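Putative sortase (Streptococcus pneumoniae, PDB 2W1J) probably acts as a pilus-associated class C sortase, a transpeptidase-type enzyme that takes part in building the pilus fibre on the bacterial surface. Local coordinates at residues His68-Val80 with Ile112-Asp126. Numbering follows the deposited sequence.
Sequences HVEIPVIDVDLPV and ITAHTGLPTAKMFTD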
ATOM      1  N   HIS A  68       7.566  -3.112  -0.276  1.00  5.75           N
ATOM      2  CA  HIS A  68       7.439  -2.629   1.089  1.00  6.01           C
ATOM      3  C   HIS A  68       7.203  -1.137   1.126  1.00  5.50           C
ATOM      4  O   HIS A  68       7.511  -0.424   0.166  1.00  5.97           O
ATOM      5  CB  HIS A  68       8.579  -3.070   2.034  1.00  8.06           C
ATOM      6  CG  HIS A  68       9.969  -2.845   1.519  1.00  8.72           C
ATOM      7  ND1 HIS A  68      10.822  -1.915   2.076  1.00  9.64           N
ATOM      8  CD2 HIS A  68      10.701  -3.515   0.596  1.00  7.37           C
ATOM      9  CE1 HIS A  68      11.994  -1.973   1.467  1.00  9.27           C
ATOM     10  NE2 HIS A  68      11.949  -2.940   0.568  1.00  9.22           N
ATOM     11  N   VAL A  69       6.602  -0.696   2.221  1.00  5.22           N
ATOM     12  CA  VAL A  69       6.354   0.716   2.455  1.00  5.63           C
ATOM     13  C   VAL A  69       7.229   1.184   3.605  1.00  5.31           C
ATOM     14  O   VAL A  69       7.174   0.636   4.717  1.00  5.89           O
ATOM     15  CB  VAL A  69       4.850   1.000   2.735  1.00  6.34           C
ATOM     16  CG1 VAL A  69       4.318   0.176   3.902  1.00  8.96           C
ATOM     17  CG2 VAL A  69       4.604   2.491   2.914  1.00  8.78           C
ATOM     18  N   GLU A  70       8.046   2.189   3.322  1.00  4.82           N
ATOM     19  CA  GLU A  70       9.051   2.690   4.248  1.00  5.07           C
ATOM     20  C   GLU A  70       8.674   4.114   4.655  1.00  4.39           C
ATOM     21  O   GLU A  70       8.488   4.983   3.791  1.00  4.55           O
ATOM     22  CB  GLU A  70      10.416   2.679   3.550  1.00  5.11           C
ATOM     23  CG  GLU A  70      11.561   3.124   4.446  1.00  6.86           C
ATOM     24  CD  GLU A  70      12.854   3.368   3.689  1.00  9.15           C
ATOM     25  OE1 GLU A  70      12.862   3.283   2.440  1.00  8.11           O
ATOM     26  OE2 GLU A  70      13.865   3.661   4.362  1.00 12.28           O
ATOM     27  N   ILE A  71       8.561   4.352   5.959  1.00  4.55           N
ATOM     28  CA  ILE A  71       8.196   5.676   6.446  1.00  4.39           C
ATOM     29  C   ILE A  71       9.237   6.058   7.496  1.00  4.77           C
ATOM     30  O   ILE A  71       9.068   5.807   8.695  1.00  4.22           O
ATOM     31  CB  ILE A  71       6.782   5.712   7.057  1.00  4.17           C
ATOM     32  CG1 ILE A  71       5.782   4.886   6.230  1.00  4.52           C
ATOM     33  CG2 ILE A  71       6.334   7.163   7.239  1.00  4.60           C
ATOM     34  CD1 ILE A  71       4.425   4.722   6.897  1.00  6.81           C
ATOM     35  N   PRO A  72      10.365   6.615   7.044  1.00  5.19           N
ATOM     36  CA  PRO A  72      11.510   6.789   7.939  1.00  5.70           C
ATOM     37  C   PRO A  72      11.204   7.602   9.198  1.00  5.37           C
ATOM     38  O   PRO A  72      11.722   7.289  10.271  1.00  5.36           O
ATOM     39  CB  PRO A  72      12.529   7.507   7.046  1.00  6.44           C
ATOM     40  CG  PRO A  72      12.221   7.011   5.679  1.00  7.16           C
ATOM     41  CD  PRO A  72      10.719   6.900   5.642  1.00  6.30           C
ATOM     42  N   VAL A  73      10.363   8.621   9.103  1.00  5.23           N
ATOM     43  CA  VAL A  73      10.191   9.532  10.225  1.00  6.49           C
ATOM     44  C   VAL A  73       9.521   8.840  11.422  1.00  6.15           C
ATOM     45  O   VAL A  73       9.688   9.277  12.557  1.00  7.20           O
ATOM     46  CB  VAL A  73       9.455  10.824   9.782  1.00  6.95           C
ATOM     47  CG1 VAL A  73       8.004  10.540   9.420  1.00  8.66           C
ATOM     48  CG2 VAL A  73       9.573  11.917  10.825  1.00  9.54           C
ATOM     49  N   ILE A  74       8.773   7.761  11.179  1.00  5.31           N
ATOM     50  CA  ILE A  74       8.196   6.964  12.267  1.00  5.67           C
ATOM     51  C   ILE A  74       8.764   5.543  12.312  1.00  5.22           C
ATOM     52  O   ILE A  74       8.188   4.646  12.933  1.00  5.47           O
ATOM     53  CB  ILE A  74       6.654   6.917  12.205  1.00  5.06           C
ATOM     54  CG1 ILE A  74       6.165   6.453  10.830  1.00  5.87           C
ATOM     55  CG2 ILE A  74       6.073   8.286  12.564  1.00  7.42           C
ATOM     56  CD1 ILE A  74       4.664   6.166  10.792  1.00  7.21           C
ATOM     57  N   ASP A  75       9.920   5.343  11.690  1.00  5.05           N
ATOM     58  CA  ASP A  75      10.619   4.061  11.794  1.00  5.67           C
ATOM     59  C   ASP A  75       9.760   2.879  11.363  1.00  5.72           C
ATOM     60  O   ASP A  75       9.772   1.823  12.012  1.00  6.50           O
ATOM     61  CB  ASP A  75      11.143   3.844  13.218  1.00  6.34           C
ATOM     62  CG  ASP A  75      12.045   4.965  13.663  1.00  8.13           C
ATOM     63  OD1 ASP A  75      13.030   5.231  12.948  1.00 10.28           O
ATOM     64  OD2 ASP A  75      11.751   5.605  14.691  1.00 12.41           O
ATOM     65  N   VAL A  76       9.029   3.052  10.268  1.00  5.76           N
ATOM     66  CA  VAL A  76       8.206   1.976   9.727  1.00  6.49           C
ATOM     67  C   VAL A  76       8.824   1.430   8.444  1.00  6.05           C
ATOM     68  O   VAL A  76       9.281   2.195   7.591  1.00  6.26           O
ATOM     69  CB  VAL A  76       6.780   2.481   9.436  1.00  6.59           C
ATOM     70  CG1 VAL A  76       6.022   1.496   8.569  1.00  8.22           C
ATOM     71  CG2 VAL A  76       6.047   2.749  10.726  1.00  8.52           C
ATOM     72  N   ASP A  77       8.889   0.110   8.319  1.00  6.50           N
ATOM     73  CA  ASP A  77       9.217  -0.505   7.039  1.00  8.15           C
ATOM     74  C   ASP A  77       8.463  -1.819   7.028  1.00  7.99           C
ATOM     75  O   ASP A  77       8.834  -2.763   7.731  1.00  9.33           O
ATOM     76  CB  ASP A  77      10.726  -0.710   6.865  1.00  9.41           C
ATOM     77  CG  ASP A  77      11.143  -0.808   5.395  1.00 12.04           C
ATOM     78  OD1 ASP A  77      10.267  -0.805   4.495  1.00 12.90           O
ATOM     79  OD2 ASP A  77      12.361  -0.890   5.135  1.00 15.39           O
ATOM     80  N   LEU A  78       7.371  -1.861   6.269  1.00  7.09           N
ATOM     81  CA  LEU A  78       6.481  -3.024   6.289  1.00  7.07           C
ATOM     82  C   LEU A  78       6.406  -3.680   4.926  1.00  6.30           C
ATOM     83  O   LEU A  78       6.253  -2.997   3.917  1.00  6.55           O
ATOM     84  CB  LEU A  78       5.064  -2.615   6.682  1.00  8.06           C
ATOM     85  CG  LEU A  78       4.795  -2.254   8.134  1.00  9.74           C
ATOM     86  CD1 LEU A  78       3.333  -1.851   8.253  1.00  9.61           C
ATOM     87  CD2 LEU A  78       5.109  -3.433   9.048  1.00  9.66           C
ATOM     88  N   PRO A  79       6.473  -5.015   4.892  1.00  5.98           N
ATOM     89  CA  PRO A  79       6.214  -5.698   3.634  1.00  5.87           C
ATOM     90  C   PRO A  79       4.754  -5.524   3.240  1.00  5.70           C
ATOM     91  O   PRO A  79       3.878  -5.412   4.117  1.00  6.50           O
ATOM     92  CB  PRO A  79       6.497  -7.161   3.963  1.00  6.59           C
ATOM     93  CG  PRO A  79       6.221  -7.273   5.436  1.00  7.38           C
ATOM     94  CD  PRO A  79       6.597  -5.944   6.032  1.00  5.66           C
ATOM     95  N   VAL A  80       4.498  -5.471   1.935  1.00  5.93           N
ATOM     96  CA  VAL A  80       3.148  -5.299   1.412  1.00  5.52           C
ATOM     97  C   VAL A  80       2.738  -6.568   0.678  1.00  5.75           C
ATOM     98  O   VAL A  80       3.471  -7.060  -0.191  1.00  6.32           O
ATOM     99  CB  VAL A  80       3.078  -4.097   0.430  1.00  5.77           C
ATOM    100  CG1 VAL A  80       1.691  -3.981  -0.165  1.00  6.69           C
ATOM    101  CG2 VAL A  80       3.479  -2.804   1.124  1.00  6.74           C
ATOM    102  N   ILE A 112      -2.643   1.353   0.627  1.00  4.03           N
ATOM    103  CA  ILE A 112      -1.890   0.378   1.410  1.00  4.69           C
ATOM    104  C   ILE A 112      -2.407   0.454   2.849  1.00  4.60           C
ATOM    105  O   ILE A 112      -2.477   1.540   3.421  1.00  4.22           O
ATOM    106  CB  ILE A 112      -0.368   0.659   1.357  1.00  5.22           C
ATOM    107  CG1 ILE A 112       0.146   0.594  -0.089  1.00  6.94           C
ATOM    108  CG2 ILE A 112       0.391  -0.326   2.264  1.00  6.23           C
ATOM    109  CD1 ILE A 112       1.608   0.943  -0.230  1.00 10.52           C
ATOM    110  N   THR A 113      -2.784  -0.700   3.397  1.00  4.21           N
ATOM    111  CA  THR A 113      -3.556  -0.815   4.635  0.50  4.50           C
ATOM    112  C   THR A 113      -2.756  -1.531   5.719  1.00  4.06           C
ATOM    113  O   THR A 113      -2.085  -2.518   5.426  1.00  4.64           O
ATOM    114  CB  THR A 113      -4.771  -1.713   4.351  0.50  4.69           C
ATOM    115  OG1 THR A 113      -5.421  -1.289   3.146  0.50  6.09           O
ATOM    116  CG2 THR A 113      -5.748  -1.712   5.512  0.50  5.31           C
ATOM    117  N   ALA A 114      -2.863  -1.081   6.966  1.00  3.96           N
ATOM    118  CA  ALA A 114      -2.291  -1.852   8.070  1.00  4.34           C
ATOM    119  C   ALA A 114      -2.961  -1.473   9.382  1.00  5.35           C
ATOM    120  O   ALA A 114      -3.634  -0.436   9.472  1.00  5.56           O
ATOM    121  CB  ALA A 114      -0.768  -1.661   8.156  1.00  4.08           C
ATOM    122  N   HIS A 115      -2.781  -2.314  10.395  1.00  7.74           N
ATOM    123  CA  HIS A 115      -3.456  -2.131  11.677  1.00  8.31           C
ATOM    124  C   HIS A 115      -2.909  -0.960  12.480  1.00  8.92           C
ATOM    125  O   HIS A 115      -1.760  -0.543  12.319  1.00  9.05           O
ATOM    126  CB  HIS A 115      -3.297  -3.382  12.540  1.00  9.09           C
ATOM    127  CG  HIS A 115      -4.135  -4.542  12.108  1.00 10.97           C
ATOM    128  ND1 HIS A 115      -5.479  -4.429  11.819  1.00 12.51           N
ATOM    129  CD2 HIS A 115      -3.830  -5.854  11.970  1.00 10.11           C
ATOM    130  CE1 HIS A 115      -5.961  -5.619  11.502  1.00 13.09           C
ATOM    131  NE2 HIS A 115      -4.983  -6.503  11.594  1.00 11.79           N
ATOM    132  N   THR A 116      -3.748  -0.466  13.389  1.00  9.57           N
ATOM    133  CA  THR A 116      -3.316   0.384  14.493  1.00  9.24           C
ATOM    134  C   THR A 116      -3.704  -0.312  15.794  1.00  8.75           C
ATOM    135  O   THR A 116      -4.809  -0.843  15.917  1.00 10.54           O
ATOM    136  CB  THR A 116      -3.980   1.788  14.449  1.00  9.80           C
ATOM    137  OG1 THR A 116      -3.323   2.627  13.478  1.00 11.42           O
ATOM    138  CG2 THR A 116      -3.891   2.464  15.796  1.00  9.57           C
ATOM    139  N   GLY A 117      -2.787  -0.337  16.757  1.00  7.35           N
ATOM    140  CA  GLY A 117      -3.125  -0.823  18.092  1.00  7.46           C
ATOM    141  C   GLY A 117      -3.001  -2.320  18.313  1.00  7.81           C
ATOM    142  O   GLY A 117      -3.451  -2.822  19.339  1.00  8.52           O
ATOM    143  N   LEU A 118      -2.390  -3.049  17.378  1.00  8.64           N
ATOM    144  CA  LEU A 118      -2.084  -4.462  17.611  0.50  9.52           C
ATOM    145  C   LEU A 118      -1.109  -4.577  18.765  1.00  9.69           C
ATOM    146  O   LEU A 118      -0.116  -3.857  18.809  1.00 11.08           O
ATOM    147  CB  LEU A 118      -1.408  -5.066  16.387  0.50 10.27           C
ATOM    148  CG  LEU A 118      -2.276  -5.443  15.201  0.50 10.02           C
ATOM    149  CD1 LEU A 118      -1.426  -6.264  14.247  0.50 11.20           C
ATOM    150  CD2 LEU A 118      -3.481  -6.237  15.664  0.50  8.77           C
ATOM    151  N   PRO A 119      -1.366  -5.492  19.712  1.00  9.87           N
ATOM    152  CA  PRO A 119      -0.482  -5.544  20.878  1.00  9.59           C
ATOM    153  C   PRO A 119       0.929  -6.008  20.530  1.00  9.48           C
ATOM    154  O   PRO A 119       1.870  -5.705  21.257  1.00 10.98           O
ATOM    155  CB  PRO A 119      -1.154  -6.578  21.792  1.00  9.70           C
ATOM    156  CG  PRO A 119      -2.574  -6.658  21.314  1.00 12.08           C
ATOM    157  CD  PRO A 119      -2.520  -6.397  19.843  1.00  9.47           C
ATOM    158  N   THR A 120       1.059  -6.709  19.406  1.00 10.16           N
ATOM    159  CA  THR A 120       2.247  -7.501  19.073  1.00 12.34           C
ATOM    160  C   THR A 120       3.199  -6.814  18.102  1.00 11.79           C
ATOM    161  O   THR A 120       4.391  -7.123  18.052  1.00 13.04           O
ATOM    162  CB  THR A 120       1.820  -8.809  18.384  1.00 12.81           C
ATOM    163  OG1 THR A 120       0.911  -8.495  17.319  1.00 15.87           O
ATOM    164  CG2 THR A 120       1.136  -9.736  19.376  1.00 15.43           C
ATOM    165  N   ALA A 121       2.655  -5.925  17.288  1.00 10.44           N
ATOM    166  CA  ALA A 121       3.437  -5.260  16.258  1.00 10.65           C
ATOM    167  C   ALA A 121       2.834  -3.895  16.011  1.00 10.09           C
ATOM    168  O   ALA A 121       1.611  -3.739  15.954  1.00 10.42           O
ATOM    169  CB  ALA A 121       3.423  -6.074  14.981  1.00 11.43           C
ATOM    170  N   LYS A 122       3.695  -2.898  15.861  1.00 10.76           N
ATOM    171  CA  LYS A 122       3.199  -1.536  15.758  1.00 11.00           C
ATOM    172  C   LYS A 122       2.477  -1.246  14.440  1.00  9.22           C
ATOM    173  O   LYS A 122       1.563  -0.427  14.417  1.00  9.06           O
ATOM    174  CB  LYS A 122       4.302  -0.509  16.038  1.00 12.43           C
ATOM    175  CG  LYS A 122       5.440  -0.529  15.048  1.00 14.71           C
ATOM    176  CD  LYS A 122       6.572   0.397  15.475  1.00 17.73           C
ATOM    177  CE  LYS A 122       7.477   0.700  14.296  1.00 18.26           C
ATOM    178  NZ  LYS A 122       8.611   1.578  14.694  1.00 20.58           N
ATOM    179  N   MET A 123       2.846  -1.947  13.367  1.00  8.30           N
ATOM    180  CA  MET A 123       2.210  -1.735  12.061  1.00  7.89           C
ATOM    181  C   MET A 123       2.067  -0.236  11.770  1.00  7.81           C
ATOM    182  O   MET A 123       3.076   0.467  11.743  1.00  7.77           O
ATOM    183  CB  MET A 123       0.878  -2.491  11.961  1.00  7.52           C
ATOM    184  CG  MET A 123       0.991  -4.010  12.181  1.00  8.36           C
ATOM    185  SD  MET A 123       2.156  -4.794  11.050  1.00  8.89           S
ATOM    186  CE  MET A 123       1.746  -6.515  11.341  1.00  9.28           C
ATOM    187  N   PHE A 124       0.839   0.250  11.574  1.00  7.10           N
ATOM    188  CA  PHE A 124       0.603   1.672  11.249  1.00  7.24           C
ATOM    189  C   PHE A 124       0.136   2.498  12.468  1.00  8.07           C
ATOM    190  O   PHE A 124      -0.447   3.572  12.325  1.00 10.04           O
ATOM    191  CB  PHE A 124      -0.427   1.826  10.119  1.00  7.49           C
ATOM    192  CG  PHE A 124       0.131   1.696   8.712  1.00  6.38           C
ATOM    193  CD1 PHE A 124       1.484   1.510   8.440  1.00  6.69           C
ATOM    194  CD2 PHE A 124      -0.749   1.786   7.641  1.00  6.68           C
ATOM    195  CE1 PHE A 124       1.929   1.402   7.118  1.00  7.55           C
ATOM    196  CE2 PHE A 124      -0.318   1.686   6.331  1.00  7.11           C
ATOM    197  CZ  PHE A 124       1.020   1.502   6.058  1.00  7.29           C
ATOM    198  N   THR A 125       0.392   2.010  13.678  1.00  8.14           N
ATOM    199  CA  THR A 125      -0.056   2.730  14.873  1.00  8.93           C
ATOM    200  C   THR A 125       0.380   4.194  14.883  1.00  9.11           C
ATOM    201  O   THR A 125      -0.386   5.072  15.302  1.00 10.41           O
ATOM    202  CB  THR A 125       0.427   2.037  16.155  1.00  8.71           C
ATOM    203  OG1 THR A 125      -0.225   0.772  16.250  1.00  8.95           O
ATOM    204  CG2 THR A 125       0.095   2.878  17.397  1.00 11.00           C
ATOM    205  N   ASP A 126       1.610   4.459  14.451  1.00  9.12           N
ATOM    206  CA  ASP A 126       2.139   5.822  14.511  1.00  9.12           C
ATOM    207  C   ASP A 126       1.782   6.686  13.295  1.00  9.28           C
ATOM    208  O   ASP A 126       2.312   7.782  13.126  1.00  8.42           O
ATOM    209  CB  ASP A 126       3.655   5.809  14.733  1.00  9.24           C
ATOM    210  CG  ASP A 126       4.042   5.423  16.154  1.00 12.16           C
ATOM    211  OD1 ASP A 126       3.223   5.590  17.092  1.00 12.58           O
ATOM    212  OD2 ASP A 126       5.179   4.944  16.330  1.00 13.65           O
TER
HETATM  213  O   HOH W   1       6.154   3.504  14.277  1.00  6.27           O
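Phe-124 pushes its ring against the inner side of the hairpin formed by strands 68-71 and 76-80. The methyls CG1 of Val-69 and CG1 of Val-76 lie at the ring's edge, near its plane, whereas Leu-78 CD1 comes in obliquely, 3.7 Å from Phe-124 CE1, and Ile-71 CD1 approaches the same ring carbon. One face of the ring carries Ala-114 CB, 3.4 Å above the plane but not over the ring's centre; alanine, with nothing beyond CB, leaves room for the ring to lie over it. Each of the four hairpin residues offers a single methyl to the CE1/CZ corner; branched side chains suit a strand and leave another methyl to pack elsewhere. In Leu-78 that is CD2, which meets Met-123 SD at 3.8 Å, the two chains crossing at about a right angle. Met-123 CB points away from the hairpin, and SD reaches it because the chain folds back about CB-CG (chi2 -56°). Farther along, Val-80 CG2 packs on Ile-112 CG2.

The polar end lies at the hairpin's turn. Lys-122, extended beyond CG, spans the gap and donates from NZ to Asp-75 O at 2.9 Å, coming from above the carbonyl plane, 52° out of it. A long, flexible amine suits this bridging role at the surface. Beside it, Ile-74 and Asp-126 run alongside one another pointing opposite ways, Ile-74 CD1 3.7 Å from Asp-126 O, and a water donates both to Ile-74 O and to Asp-126 OD2, at 2.7 Å each. Thr-125 OG1 accepts a hydrogen bond from Gly-117 N and donates one to Lys-122 O, bracing the type II' turn 122-125.

Leu-174 and Thr-176 of strand 170-178 also touch Phe-124, so the ring joins a surface loop, a hairpin with a G1 beta bulge (Asp-75 and Val-76 both facing Ile-71) and the interior of the sortase beta-barrel.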